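Local coordinates for protein enoyl-CoA hydratase (Mycobacterium avium, PDB 3OC7) that probably hydrates the double bond of enoyl-CoA thioesters in fatty acid metabolism, as a trimeric member of the crotonase family, at residues A[133-136]-A[137-141]; A[181-185]-A[186-190]; A[198-201]-A[202-206]. All blocks are in the same frame, centred on the assembly; numbering follows the deposited sequence.

Contact 1: A[133-136]-A[137-141]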
ATOM      1  N   ALA A 133      -9.410  13.785   2.867  1.00  7.56           N
ATOM      2  CA  ALA A 133      -8.944  15.075   2.308  1.00  7.92           C
ATOM      3  C   ALA A 133      -9.448  15.270   0.862  1.00  8.25           C
ATOM      4  O   ALA A 133      -9.335  14.354   0.019  1.00  8.66           O
ATOM      5  CB  ALA A 133      -7.414  15.184   2.364  1.00  8.94           C
ATOM      6  N   VAL A 134     -10.001  16.457   0.592  1.00  9.05           N
ATOM      7  CA  VAL A 134     -10.516  16.849  -0.746  1.00  9.10           C
ATOM      8  C   VAL A 134      -9.794  18.113  -1.250  1.00  9.69           C
ATOM      9  O   VAL A 134      -9.623  19.063  -0.476  1.00 10.30           O
ATOM     10  CB  VAL A 134     -12.080  17.090  -0.713  1.00  9.43           C
ATOM     11  CG1 VAL A 134     -12.693  17.268  -2.125  1.00 11.55           C
ATOM     12  CG2 VAL A 134     -12.783  15.960   0.052  1.00 10.73           C
ATOM     13  N   ALA A 135      -9.366  18.113  -2.520  1.00 10.19           N
ATOM     14  CA  ALA A 135      -8.703  19.304  -3.098  1.00 10.26           C
ATOM     15  C   ALA A 135      -9.294  19.782  -4.434  1.00 10.81           C
ATOM     16  O   ALA A 135      -9.600  18.965  -5.328  1.00 11.16           O
ATOM     17  CB  ALA A 135      -7.199  19.069  -3.267  1.00 10.57           C
ATOM     18  N   GLY A 136      -9.430  21.106  -4.556  1.00 11.14           N
ATOM     19  CA  GLY A 136     -10.013  21.755  -5.746  1.00 12.62           C
ATOM     20  C   GLY A 136      -8.987  22.234  -6.776  1.00 12.95           C
ATOM     21  O   GLY A 136      -7.769  22.003  -6.603  1.00 12.31           O
ATOM     22  N   PRO A 137      -9.461  22.922  -7.856  1.00 13.29           N
ATOM     23  CA  PRO A 137      -8.636  23.212  -9.054  1.00 13.43           C
ATOM     24  C   PRO A 137      -7.501  24.251  -8.912  1.00 14.47           C
ATOM     25  O   PRO A 137      -6.662  24.340  -9.814  1.00 15.78           O
ATOM     26  CB  PRO A 137      -9.675  23.654 -10.113  1.00 14.21           C
ATOM     27  CG  PRO A 137     -10.803  24.230  -9.301  1.00 14.31           C
ATOM     28  CD  PRO A 137     -10.843  23.418  -8.007  1.00 13.39           C
ATOM     29  N   ARG A 138      -7.464  25.014  -7.819  1.00 14.39           N
ATOM     30  CA  ARG A 138      -6.342  25.927  -7.550  1.00 15.74           C
ATOM     31  C   ARG A 138      -5.166  25.271  -6.820  1.00 15.93           C
ATOM     32  O   ARG A 138      -4.131  25.917  -6.613  1.00 17.41           O
ATOM     33  CB  ARG A 138      -6.804  27.133  -6.723  1.00 16.30           C
ATOM     34  CG  ARG A 138      -7.959  27.930  -7.317  1.00 16.92           C
ATOM     35  CD  ARG A 138      -8.121  29.265  -6.621  1.00 18.34           C
ATOM     36  NE  ARG A 138      -8.135  29.147  -5.166  1.00 19.06           N
ATOM     37  CZ  ARG A 138      -8.259  30.170  -4.322  1.00 18.64           C
ATOM     38  NH1 ARG A 138      -8.402  31.416  -4.786  1.00 19.46           N
ATOM     39  NH2 ARG A 138      -8.234  29.949  -3.008  1.00 18.61           N
ATOM     40  N   SER A 139      -5.310  24.005  -6.439  1.00 15.24           N
ATOM     41  CA  SER A 139      -4.340  23.349  -5.544  1.00 14.06           C
ATOM     42  C   SER A 139      -3.002  23.006  -6.228  1.00 14.13           C
ATOM     43  O   SER A 139      -2.972  22.659  -7.419  1.00 14.81           O
ATOM     44  CB  SER A 139      -4.960  22.077  -4.930  1.00 14.05           C
ATOM     45  OG  SER A 139      -6.191  22.353  -4.259  1.00 12.95           O
ATOM     46  N   SER A 140      -1.900  23.106  -5.478  1.00 13.21           N
ATOM     47  CA  SER A 140      -0.583  22.580  -5.927  1.00 13.49           C
ATOM     48  C   SER A 140       0.206  21.992  -4.744  1.00 12.48           C
ATOM     49  O   SER A 140      -0.012  22.417  -3.589  1.00 12.84           O
ATOM     50  CB  SER A 140       0.268  23.645  -6.663  1.00 14.02           C
ATOM     51  OG  SER A 140       1.032  24.437  -5.762  1.00 16.53           O
ATOM     52  N   PHE A 141       1.131  21.051  -5.035  1.00 11.82           N
ATOM     53  CA  PHE A 141       1.919  20.315  -4.032  1.00 11.12           C
ATOM     54  C   PHE A 141       3.393  20.163  -4.508  1.00 11.00           C
ATOM     55  O   PHE A 141       3.627  19.812  -5.682  1.00 11.18           O
ATOM     56  CB  PHE A 141       1.314  18.900  -3.828  1.00 10.37           C
ATOM     57  CG  PHE A 141      -0.194  18.882  -3.545  1.00 10.94           C
ATOM     58  CD1 PHE A 141      -1.134  18.916  -4.591  1.00 10.76           C
ATOM     59  CD2 PHE A 141      -0.672  18.826  -2.229  1.00 10.64           C
ATOM     60  CE1 PHE A 141      -2.517  18.911  -4.324  1.00 11.70           C
ATOM     61  CE2 PHE A 141      -2.052  18.802  -1.956  1.00 11.66           C
ATOM     62  CZ  PHE A 141      -2.968  18.857  -2.985  1.00 11.85           C
TER

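Contact 2: A[181-185]-A[186-190]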
ATOM      1  N   ARG A 181      -5.325  15.893  -9.133  1.00 11.41           N
ATOM      2  CA  ARG A 181      -5.507  14.587  -9.772  1.00 11.38           C
ATOM      3  C   ARG A 181      -4.354  13.613  -9.437  1.00 10.78           C
ATOM      4  O   ARG A 181      -4.584  12.433  -9.072  1.00 10.89           O
ATOM      5  CB  ARG A 181      -5.696  14.768 -11.288  1.00 12.35           C
ATOM      6  N   ARG A 182      -3.112  14.092  -9.546  1.00 10.75           N
ATOM      7  CA  ARG A 182      -1.935  13.281  -9.169  1.00 10.39           C
ATOM      8  C   ARG A 182      -1.924  12.965  -7.656  1.00  9.63           C
ATOM      9  O   ARG A 182      -1.662  11.803  -7.263  1.00 10.68           O
ATOM     10  CB  ARG A 182      -0.620  13.944  -9.628  1.00 11.46           C
ATOM     11  CG  ARG A 182       0.701  13.151  -9.375  1.00 12.37           C
ATOM     12  CD  ARG A 182       0.774  11.728  -9.975  1.00 16.22           C
ATOM     13  NE  ARG A 182       0.471  11.675 -11.404  1.00 18.04           N
ATOM     14  CZ  ARG A 182       1.340  11.907 -12.387  1.00 21.78           C
ATOM     15  NH1 ARG A 182       2.603  12.240 -12.134  1.00 22.49           N
ATOM     16  NH2 ARG A 182       0.932  11.823 -13.648  1.00 24.13           N
ATOM     17  N   ALA A 183      -2.292  13.944  -6.822  1.00  9.19           N
ATOM     18  CA  ALA A 183      -2.387  13.723  -5.374  1.00  8.96           C
ATOM     19  C   ALA A 183      -3.399  12.589  -4.994  1.00  8.96           C
ATOM     20  O   ALA A 183      -3.132  11.778  -4.081  1.00  9.53           O
ATOM     21  CB  ALA A 183      -2.683  15.051  -4.631  1.00  8.62           C
ATOM     22  N   GLU A 184      -4.529  12.502  -5.715  1.00  8.91           N
ATOM     23  CA  GLU A 184      -5.486  11.412  -5.521  1.00 10.08           C
ATOM     24  C   GLU A 184      -4.888  10.055  -5.928  1.00  9.76           C
ATOM     25  O   GLU A 184      -4.985   9.077  -5.182  1.00 10.84           O
ATOM     26  CB  GLU A 184      -6.805  11.683  -6.277  1.00  9.77           C
ATOM     27  CG  GLU A 184      -7.891  10.581  -6.112  1.00 11.94           C
ATOM     28  CD  GLU A 184      -9.098  10.735  -7.039  1.00 14.26           C
ATOM     29  OE1 GLU A 184      -9.607  11.856  -7.253  1.00 14.28           O
ATOM     30  OE2 GLU A 184      -9.552   9.696  -7.579  1.00 21.39           O
ATOM     31  N   GLU A 185      -4.266  10.007  -7.111  1.00 10.17           N
ATOM     32  CA  GLU A 185      -3.624   8.777  -7.622  1.00 10.94           C
ATOM     33  C   GLU A 185      -2.623   8.133  -6.640  1.00 10.00           C
ATOM     34  O   GLU A 185      -2.604   6.883  -6.508  1.00 10.96           O
ATOM     35  CB  GLU A 185      -2.927   9.029  -8.984  1.00 11.30           C
ATOM     36  CG  GLU A 185      -3.870   9.256 -10.190  1.00 14.72           C
ATOM     37  CD  GLU A 185      -3.182   9.845 -11.429  1.00 20.50           C
ATOM     38  OE1 GLU A 185      -1.932   9.866 -11.501  1.00 22.53           O
ATOM     39  OE2 GLU A 185      -3.910  10.296 -12.350  1.00 24.20           O
ATOM     40  N   ILE A 186      -1.825   8.963  -5.950  1.00 10.32           N
ATOM     41  CA  ILE A 186      -0.726   8.484  -5.083  1.00 10.54           C
ATOM     42  C   ILE A 186      -1.085   8.280  -3.589  1.00  9.74           C
ATOM     43  O   ILE A 186      -0.261   7.740  -2.817  1.00 10.34           O
ATOM     44  CB  ILE A 186       0.550   9.388  -5.206  1.00  9.63           C
ATOM     45  CG1 ILE A 186       0.334  10.780  -4.590  1.00  9.54           C
ATOM     46  CG2 ILE A 186       0.990   9.490  -6.680  1.00 11.16           C
ATOM     47  CD1 ILE A 186       1.618  11.654  -4.498  1.00 12.24           C
ATOM     48  N   GLY A 187      -2.274   8.731  -3.170  1.00  9.26           N
ATOM     49  CA  GLY A 187      -2.710   8.545  -1.773  1.00  8.40           C
ATOM     50  C   GLY A 187      -2.515   9.768  -0.879  1.00  7.85           C
ATOM     51  O   GLY A 187      -2.834   9.710   0.331  1.00  8.46           O
ATOM     52  N   LEU A 188      -2.025  10.890  -1.429  1.00  8.81           N
ATOM     53  CA  LEU A 188      -1.850  12.119  -0.608  1.00  9.19           C
ATOM     54  C   LEU A 188      -3.207  12.729  -0.190  1.00  9.11           C
ATOM     55  O   LEU A 188      -3.341  13.249   0.937  1.00  9.16           O
ATOM     56  CB  LEU A 188      -0.969  13.158  -1.319  1.00  9.49           C
ATOM     57  CG  LEU A 188      -0.753  14.497  -0.584  1.00 10.21           C
ATOM     58  CD1 LEU A 188      -0.097  14.310   0.800  1.00 12.29           C
ATOM     59  CD2 LEU A 188       0.067  15.467  -1.415  1.00 12.83           C
ATOM     60  N   ILE A 189      -4.195  12.674  -1.094  1.00  8.32           N
ATOM     61  CA  ILE A 189      -5.599  13.065  -0.782  1.00  8.76           C
ATOM     62  C   ILE A 189      -6.559  11.931  -1.125  1.00  8.69           C
ATOM     63  O   ILE A 189      -6.171  10.969  -1.818  1.00  9.55           O
ATOM     64  CB  ILE A 189      -6.036  14.413  -1.498  1.00  8.27           C
ATOM     65  CG1 ILE A 189      -6.099  14.220  -3.026  1.00  8.61           C
ATOM     66  CG2 ILE A 189      -5.104  15.580  -1.094  1.00 10.51           C
ATOM     67  CD1 ILE A 189      -6.570  15.446  -3.826  1.00  9.92           C
ATOM     68  N   THR A 190      -7.799  12.043  -0.644  1.00  8.36           N
ATOM     69  CA  THR A 190      -8.877  11.074  -0.950  1.00  9.02           C
ATOM     70  C   THR A 190      -9.490  11.279  -2.345  1.00  9.24           C
ATOM     71  O   THR A 190      -9.749  10.294  -3.075  1.00 10.56           O
ATOM     72  CB  THR A 190     -10.009  11.131   0.129  1.00  9.21           C
ATOM     73  OG1 THR A 190      -9.431  11.173   1.451  1.00  9.50           O
ATOM     74  CG2 THR A 190     -10.969   9.937   0.010  1.00 10.58           C
TER
HETATM   75  O   HOH W   1      -6.258   8.169  -2.828  1.00 14.72           O

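Contact 3: A[198-201]-A[202-206]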
ATOM      1  N   ALA A 198     -19.542  21.481  -2.897  1.00 15.44           N
ATOM      2  CA  ALA A 198     -20.502  20.399  -3.133  1.00 15.40           C
ATOM      3  C   ALA A 198     -19.992  19.030  -2.631  1.00 15.27           C
ATOM      4  O   ALA A 198     -20.768  18.246  -2.064  1.00 15.56           O
ATOM      5  CB  ALA A 198     -20.875  20.327  -4.620  1.00 16.91           C
ATOM      6  N   ALA A 199     -18.700  18.751  -2.838  1.00 14.43           N
ATOM      7  CA  ALA A 199     -18.108  17.481  -2.396  1.00 13.37           C
ATOM      8  C   ALA A 199     -18.038  17.370  -0.855  1.00 12.92           C
ATOM      9  O   ALA A 199     -18.396  16.326  -0.284  1.00 12.49           O
ATOM     10  CB  ALA A 199     -16.720  17.282  -3.049  1.00 14.14           C
ATOM     11  N   ILE A 200     -17.593  18.444  -0.196  1.00 12.56           N
ATOM     12  CA  ILE A 200     -17.575  18.514   1.278  1.00 12.16           C
ATOM     13  C   ILE A 200     -18.986  18.354   1.871  1.00 13.30           C
ATOM     14  O   ILE A 200     -19.168  17.582   2.828  1.00 13.18           O
ATOM     15  CB  ILE A 200     -16.847  19.821   1.808  1.00 11.82           C
ATOM     16  CG1 ILE A 200     -15.342  19.826   1.434  1.00 12.03           C
ATOM     17  CG2 ILE A 200     -17.067  20.043   3.320  1.00 12.24           C
ATOM     18  CD1 ILE A 200     -14.444  18.813   2.191  1.00 10.87           C
ATOM     19  N   ASP A 201     -19.987  19.048   1.305  1.00 14.26           N
ATOM     20  CA  ASP A 201     -21.368  18.947   1.809  1.00 15.54           C
ATOM     21  C   ASP A 201     -21.884  17.494   1.760  1.00 14.74           C
ATOM     22  O   ASP A 201     -22.493  17.011   2.735  1.00 14.89           O
ATOM     23  CB  ASP A 201     -22.318  19.909   1.054  1.00 16.26           C
ATOM     24  CG  ASP A 201     -22.222  21.379   1.538  1.00 20.99           C
ATOM     25  OD1 ASP A 201     -21.554  21.675   2.553  1.00 25.29           O
ATOM     26  OD2 ASP A 201     -22.838  22.257   0.885  1.00 25.20           O
ATOM     27  N   GLN A 202     -21.595  16.786   0.668  1.00 14.55           N
ATOM     28  CA  GLN A 202     -22.033  15.382   0.559  1.00 14.98           C
ATOM     29  C   GLN A 202     -21.330  14.450   1.561  1.00 14.57           C
ATOM     30  O   GLN A 202     -21.988  13.591   2.178  1.00 13.35           O
ATOM     31  CB  GLN A 202     -21.907  14.843  -0.873  1.00 16.18           C
ATOM     32  CG  GLN A 202     -22.579  13.469  -1.067  1.00 20.14           C
ATOM     33  CD  GLN A 202     -24.071  13.466  -0.703  1.00 25.06           C
ATOM     34  OE1 GLN A 202     -24.516  12.703   0.162  1.00 27.34           O
ATOM     35  NE2 GLN A 202     -24.842  14.326  -1.364  1.00 27.25           N
ATOM     36  N   LEU A 203     -20.010  14.619   1.719  1.00 13.78           N
ATOM     37  CA  LEU A 203     -19.240  13.815   2.685  1.00 13.68           C
ATOM     38  C   LEU A 203     -19.699  14.043   4.137  1.00 13.40           C
ATOM     39  O   LEU A 203     -19.821  13.077   4.906  1.00 13.06           O
ATOM     40  CB  LEU A 203     -17.706  14.016   2.525  1.00 13.88           C
ATOM     41  CG  LEU A 203     -17.028  13.488   1.251  1.00 13.10           C
ATOM     42  CD1 LEU A 203     -15.659  14.156   1.022  1.00 13.71           C
ATOM     43  CD2 LEU A 203     -16.901  11.956   1.243  1.00 15.17           C
ATOM     44  N   VAL A 204     -19.947  15.298   4.512  1.00 13.03           N
ATOM     45  CA  VAL A 204     -20.456  15.641   5.852  1.00 14.11           C
ATOM     46  C   VAL A 204     -21.848  15.011   6.134  1.00 14.38           C
ATOM     47  O   VAL A 204     -22.084  14.466   7.231  1.00 13.86           O
ATOM     48  CB  VAL A 204     -20.443  17.196   6.067  1.00 13.83           C
ATOM     49  CG1 VAL A 204     -21.303  17.623   7.272  1.00 15.59           C
ATOM     50  CG2 VAL A 204     -18.996  17.698   6.210  1.00 15.86           C
ATOM     51  N   THR A 205     -22.744  15.056   5.142  1.00 14.41           N
ATOM     52  CA  THR A 205     -24.064  14.404   5.216  1.00 14.87           C
ATOM     53  C   THR A 205     -23.929  12.888   5.497  1.00 14.42           C
ATOM     54  O   THR A 205     -24.571  12.356   6.413  1.00 15.00           O
ATOM     55  CB  THR A 205     -24.918  14.689   3.938  1.00 14.83           C
ATOM     56  OG1 THR A 205     -25.128  16.104   3.801  1.00 16.84           O
ATOM     57  CG2 THR A 205     -26.283  14.003   4.020  1.00 16.01           C
ATOM     58  N   ASP A 206     -23.067  12.204   4.738  1.00 13.92           N
ATOM     59  CA  ASP A 206     -22.899  10.752   4.901  1.00 13.13           C
ATOM     60  C   ASP A 206     -22.216  10.332   6.228  1.00 12.93           C
ATOM     61  O   ASP A 206     -22.678   9.406   6.908  1.00 12.51           O
ATOM     62  CB  ASP A 206     -22.212  10.163   3.654  1.00 13.66           C
ATOM     63  CG  ASP A 206     -23.102  10.221   2.403  1.00 17.09           C
ATOM     64  OD1 ASP A 206     -24.345  10.359   2.537  1.00 21.74           O
ATOM     65  OD2 ASP A 206     -22.564  10.127   1.278  1.00 20.73           O
TER

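Contact 1: A[133-136]-A[137-141]
S139 folds back onto G136 and closes a type I beta turn that runs from G136 to S139, linking strand 132-135 to strand 140-142. Two donors of one residue grip the carbonyl oxygen of G136: the backbone N of S139 lies 3.2 Å from G136 O, with an N-H...O angle of 155°, and the hydroxyl gives the shorter bond, S139 OG to G136 O at 2.8 Å. Both come from the same face of the carbonyl plane, well tilted out of it. The hydroxyl gets there because OG stands beside its own backbone N and anti to the carbonyl carbon (chi1 -55°), which puts both donors over one acceptor.

The inner side of the turn is the tight one. A135 points its methyl toward S139, with CB 3.6 Å from S139 OG. Farther along, the same A135 CB sits 4.2 Å from F141 CZ, at the edge of the ring and near its plane. The side chains of A135 and S139 also both pack on I115 of strand 111-115, and this inner side, with A135, S139 and F141, is buried.

Opposite in character are P137 and R138, the exposed corner of the turn. P137 carries its ring outward, and R138 leads its guanidinium away from G136 to bond the backbone O of D116 through NH2.

The hydroxyl of S139 thus uses its proton on the same oxygen that its amide holds, and this pair of bonds is consistent with a well-fixed turn joining the larger sheet to the smaller one.

Contact 2: A[181-185]-A[186-190]
A183 presents its carbonyl oxygen to the residues that follow helix 180-186, and the backbone bonds come first. I186 N makes a regular helical bond to R182 O (3.1 Å). Beyond it the chain turns at G187, which has a positive phi (99°) and, with the bonds back into the last helical turn, makes a Schellman motif. A183 O then takes a good bond from I189 N at 3.3 Å, nearly straight at 170° although the donor stands well above the carbonyl plane, together with weak ones from G187 N and L188 N. A water donates to both E184 O (2.8 Å) and I189 O, bridging the helix end to the outgoing chain.

The apolar contacts centre on the methyl of A183. Its CB lies 3.9 Å from I189 CG1 and 4.2 Å from L188 CB. I189 sets CG1 between its backbone N and carbonyl carbon (chi1 67°), which lays that branch over the last turn, 3.6 Å from E184 N. The side chains of R182 and I186 cross at about a right angle, with R182 CD 4.0 Å from I186 CG2.

Among the charges, R182 NE pairs with E185 OE1 at 3.0 Å, on the syn side but out of the carboxylate plane; NH1 of R182 goes to the Y171 hydroxyl.

A183 packs on F141 of strand 140-142, T190 packs on I132 of strand 132-135, I186 meets A167 of helix 165-174, and R166 of the second subunit bonds the carbonyls of G187 and L188.

Contact 3: A[198-201]-A[202-206]
I200 and V204 stand one turn apart on helix 196-208, an amphipathic alpha helix that packs on the main sheet of the crotonase fold. Their CG2 methyls meet at 4.2 Å, the two side chains crossing obliquely, and both reach V60 of strand 58-63. I200 also covers I112 and A114 of strand 111-115.

L203 can be followed outward. Its CB stands 3.7 Å from A199 O, on the side of the preceding turn, and also near I200 O (3.9 Å from the same L203 CB). CG comes closer still, 3.5 Å from A199 O, because it sits beside the backbone N of L203 and anti to its carbonyl carbon (chi1 -68°). One branch, CD1, stays 3.7 Å from A199 O and continues on to V134 of strand 132-135; the other, CD2, leads away from this turn. As a whole the side chain is buried, and it also packs on T174 of the second subunit. The leucine thus lies back along the helix, its carbons against A199 O, a carbonyl that already accepts the bond from L203 N.

V204 also sets a branch against its acceptor: its CG2, beside the backbone N, lies 3.4 Å from I200 O, and V204 N bonds that oxygen with an N-H...O angle of 168°.

The other side of the helix is polar and exposed, with D201, Q202 and T205 along it. There the hydroxyl of T205 turns back to the preceding turn and adds a bond to the regular one from its amide: T205 N lies 3.1 Å and T205 OG1 3.0 Å from D201 O, which they approach from opposite faces of its carbonyl plane.

How the contacts relate
Strand 132-135 of contact 1 lies between the other two contacts. On one side it meets contact 2: A133 O is 2.9 Å from T190 N, a probable hydrogen bond, and A135 CB is 3.7 Å from I189 CD1; from strand 140-142, F141 CD2 packs 3.5 Å from L188 CD2. V134 faces contact 3 instead, with its CG2 3.5 Å from L203 CD1. Contacts 2 and 3 do not touch; their nearest atoms are about 6 Å apart and their centres about 19 Å. Each reaches the second subunit, so the strand's two neighbours both border the trimer interface. None of the three can be assigned to the active site.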